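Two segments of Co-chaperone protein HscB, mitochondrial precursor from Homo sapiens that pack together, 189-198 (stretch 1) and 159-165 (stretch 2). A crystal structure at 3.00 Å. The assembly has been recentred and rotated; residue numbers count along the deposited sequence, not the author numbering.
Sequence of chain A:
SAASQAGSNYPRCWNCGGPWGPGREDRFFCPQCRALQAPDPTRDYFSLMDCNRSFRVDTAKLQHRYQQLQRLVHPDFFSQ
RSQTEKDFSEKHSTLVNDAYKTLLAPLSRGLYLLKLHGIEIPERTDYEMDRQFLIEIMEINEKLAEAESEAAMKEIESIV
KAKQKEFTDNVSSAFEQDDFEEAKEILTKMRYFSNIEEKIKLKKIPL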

# COMPACT_ATOMS: atom_id res chain seq x y z
N LYS A 189 8.18 5.58 -12.22
CA LYS A 189 7.44 6.19 -13.31
C LYS A 189 6.00 6.34 -12.90
O LYS A 189 5.41 7.38 -13.06
CB LYS A 189 7.55 5.38 -14.60
CG LYS A 189 8.87 5.51 -15.32
CD LYS A 189 8.81 4.84 -16.67
CE LYS A 189 10.18 4.73 -17.32
NZ LYS A 189 10.05 4.19 -18.70
N MSE A 190 5.44 5.28 -12.35
CA MSE A 190 4.04 5.30 -11.97
C MSE A 190 3.75 6.40 -10.97
O MSE A 190 2.63 6.92 -10.92
CB MSE A 190 3.62 3.96 -11.41
CG MSE A 190 3.49 2.89 -12.47
SE MSE A 190 3.21 1.13 -11.62
CE MSE A 190 1.81 1.61 -10.32
N ARG A 191 4.76 6.79 -10.20
CA ARG A 191 4.58 7.88 -9.28
C ARG A 191 4.24 9.18 -10.03
O ARG A 191 3.30 9.90 -9.65
CB ARG A 191 5.78 8.05 -8.35
CG ARG A 191 5.37 8.47 -6.95
CD ARG A 191 6.52 8.95 -6.09
NE ARG A 191 7.69 8.10 -6.26
CZ ARG A 191 8.55 7.79 -5.30
NH1 ARG A 191 9.59 7.01 -5.59
NH2 ARG A 191 8.39 8.24 -4.07
N TYR A 192 4.98 9.46 -11.12
CA TYR A 192 4.69 10.60 -11.98
C TYR A 192 3.26 10.63 -12.45
O TYR A 192 2.54 11.61 -12.23
CB TYR A 192 5.64 10.66 -13.17
CG TYR A 192 7.00 11.20 -12.78
CD1 TYR A 192 7.24 12.59 -12.71
CD2 TYR A 192 8.05 10.33 -12.46
CE1 TYR A 192 8.50 13.08 -12.33
CE2 TYR A 192 9.31 10.82 -12.09
CZ TYR A 192 9.52 12.19 -12.03
OH TYR A 192 10.76 12.66 -11.66
N PHE A 193 2.83 9.56 -13.09
CA PHE A 193 1.50 9.54 -13.65
C PHE A 193 0.40 9.67 -12.62
O PHE A 193 -0.63 10.24 -12.92
CB PHE A 193 1.31 8.35 -14.59
CG PHE A 193 1.99 8.54 -15.91
CD1 PHE A 193 3.38 8.65 -15.99
CD2 PHE A 193 1.25 8.62 -17.08
CE1 PHE A 193 4.02 8.85 -17.22
CE2 PHE A 193 1.89 8.81 -18.31
CZ PHE A 193 3.28 8.92 -18.37
N SER A 194 0.62 9.19 -11.39
CA SER A 194 -0.35 9.38 -10.30
C SER A 194 -0.58 10.84 -10.01
O SER A 194 -1.72 11.29 -9.93
CB SER A 194 0.11 8.69 -9.03
OG SER A 194 0.05 7.30 -9.21
N ASN A 195 0.51 11.59 -9.83
CA ASN A 195 0.42 13.03 -9.72
C ASN A 195 -0.40 13.63 -10.88
O ASN A 195 -1.39 14.32 -10.65
CB ASN A 195 1.81 13.65 -9.67
CG ASN A 195 2.55 13.29 -8.40
OD1 ASN A 195 3.78 13.25 -8.38
ND2 ASN A 195 1.80 13.03 -7.33
N ILE A 196 -0.01 13.32 -12.10
CA ILE A 196 -0.70 13.86 -13.25
C ILE A 196 -2.17 13.51 -13.17
O ILE A 196 -3.03 14.33 -13.53
CB ILE A 196 -0.09 13.39 -14.58
CG1 ILE A 196 1.34 13.92 -14.70
CG2 ILE A 196 -0.91 13.89 -15.74
CD1 ILE A 196 2.13 13.36 -15.89
N GLU A 197 -2.47 12.31 -12.68
CA GLU A 197 -3.86 11.89 -12.57
C GLU A 197 -4.61 12.77 -11.60
O GLU A 197 -5.73 13.21 -11.89
CB GLU A 197 -3.95 10.45 -12.08
CG GLU A 197 -3.57 9.43 -13.12
CD GLU A 197 -4.11 8.06 -12.79
OE1 GLU A 197 -3.31 7.10 -12.70
OE2 GLU A 197 -5.36 7.95 -12.61
N GLU A 198 -3.96 13.04 -10.47
CA GLU A 198 -4.57 13.79 -9.40
C GLU A 198 -4.80 15.23 -9.83
O GLU A 198 -5.81 15.82 -9.50
CB GLU A 198 -3.70 13.72 -8.14
CG GLU A 198 -4.41 14.09 -6.81
CD GLU A 198 -5.58 13.16 -6.41
OE1 GLU A 198 -5.54 11.94 -6.68
OE2 GLU A 198 -6.55 13.67 -5.80
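Stretch 2 (159-165) IVKAKQK

How does stretch 2 lie on stretch 1? Both are helical throughout, each a piece of a longer helix, and they run nearly antiparallel: their N-to-C directions make an angle of 151° (signed crossing angle -151°), and the axes approach to 10.4 Å. The register is set by two pairs, with CA of Gln-164 6.9 Å from CA of Met-190 and CA of Val-160 6.7 Å from CA of Phe-193. About one helical turn on each side therefore separates the pairs, in opposite senses along the chain.

What does Gln-164, the residue covered most, do here? Its CA-to-CB bond points sideways, but chi1 and chi2 are both m and the amide end comes nearer to stretch 1. There the side chain acts as a knob in a hole formed by Met-190, Phe-193, Ser-194 and Glu-197. NE2 of Gln-164 donates a hydrogen bond to OE1 of Glu-197 at 2.9 Å and lies 3.4 Å from CB of Phe-193, while OE1 of Gln-164 is 3.8 Å from CG of Met-190.

What does Phe-193 rest on? Its CA-to-CB bond points toward stretch 2, and the ring meets the turn from Val-160 to Lys-163 obliquely. CE2 of Phe-193 is 3.5 Å from CG of Lys-163, and CD2 of Phe-193 is 3.9 Å from the backbone O of Val-160. Lys-163 thus contributes the aliphatic part of its chain, while its end leads away.

How does Val-160 fill its part of the contact? With chi1 t, Val-160 places its CG2 3.9 Å from CG2 of Ile-196 and its CG1 3.5 Å from CG of Glu-197, so the CG methylene of Glu-197 packs against an apolar neighbour even as its carboxylate accepts the hydrogen bond from Gln-164. Lys-161 approaches the same carboxylate, but NZ of Lys-161 stays 4.1 Å from OE2 of Glu-197, beyond a salt bridge.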

# COMPACT_ATOMS: atom_id res chain seq x y z
N ILE A 159 -4.63 8.94 -22.63
CA ILE A 159 -3.18 8.83 -22.75
C ILE A 159 -2.54 8.37 -21.44
O ILE A 159 -1.78 7.41 -21.43
CB ILE A 159 -2.54 10.16 -23.23
CG1 ILE A 159 -2.96 10.47 -24.67
CG2 ILE A 159 -1.01 10.11 -23.13
CD1 ILE A 159 -2.87 11.93 -25.04
N VAL A 160 -2.89 9.05 -20.36
CA VAL A 160 -2.41 8.73 -19.01
C VAL A 160 -2.81 7.33 -18.54
O VAL A 160 -2.01 6.62 -17.94
CB VAL A 160 -2.91 9.77 -17.99
CG1 VAL A 160 -2.91 9.19 -16.58
CG2 VAL A 160 -2.05 11.02 -18.05
N LYS A 161 -4.05 6.93 -18.81
CA LYS A 161 -4.56 5.65 -18.31
C LYS A 161 -4.02 4.49 -19.14
O LYS A 161 -3.75 3.40 -18.60
CB LYS A 161 -6.09 5.65 -18.22
CG LYS A 161 -6.66 6.84 -17.41
CD LYS A 161 -7.87 6.49 -16.55
CE LYS A 161 -7.45 5.96 -15.19
NZ LYS A 161 -8.59 5.95 -14.24
N ALA A 162 -3.83 4.74 -20.43
CA ALA A 162 -3.21 3.77 -21.32
C ALA A 162 -1.78 3.46 -20.88
O ALA A 162 -1.34 2.31 -20.94
CB ALA A 162 -3.23 4.28 -22.75
N LYS A 163 -1.06 4.49 -20.42
CA LYS A 163 0.29 4.32 -19.89
C LYS A 163 0.21 3.56 -18.58
O LYS A 163 1.01 2.65 -18.33
CB LYS A 163 0.99 5.66 -19.66
CG LYS A 163 1.17 6.53 -20.89
CD LYS A 163 2.42 6.20 -21.70
CE LYS A 163 2.46 7.10 -22.93
NZ LYS A 163 3.45 6.67 -23.94
N GLN A 164 -0.74 3.94 -17.73
CA GLN A 164 -0.89 3.31 -16.42
C GLN A 164 -1.06 1.80 -16.52
O GLN A 164 -0.46 1.05 -15.74
CB GLN A 164 -2.03 3.93 -15.60
CG GLN A 164 -1.70 5.25 -14.93
CD GLN A 164 -0.59 5.16 -13.88
OE1 GLN A 164 0.28 4.29 -13.94
NE2 GLN A 164 -0.60 6.08 -12.92
N LYS A 165 -1.87 1.36 -17.49
CA LYS A 165 -2.09 -0.06 -17.70
C LYS A 165 -0.79 -0.71 -18.14
O LYS A 165 -0.35 -1.66 -17.52
CB LYS A 165 -3.19 -0.32 -18.72
CG LYS A 165 -3.57 -1.78 -18.82
CD LYS A 165 -4.69 -2.00 -19.83
CE LYS A 165 -4.99 -3.48 -20.06
NZ LYS A 165 -6.21 -3.67 -20.91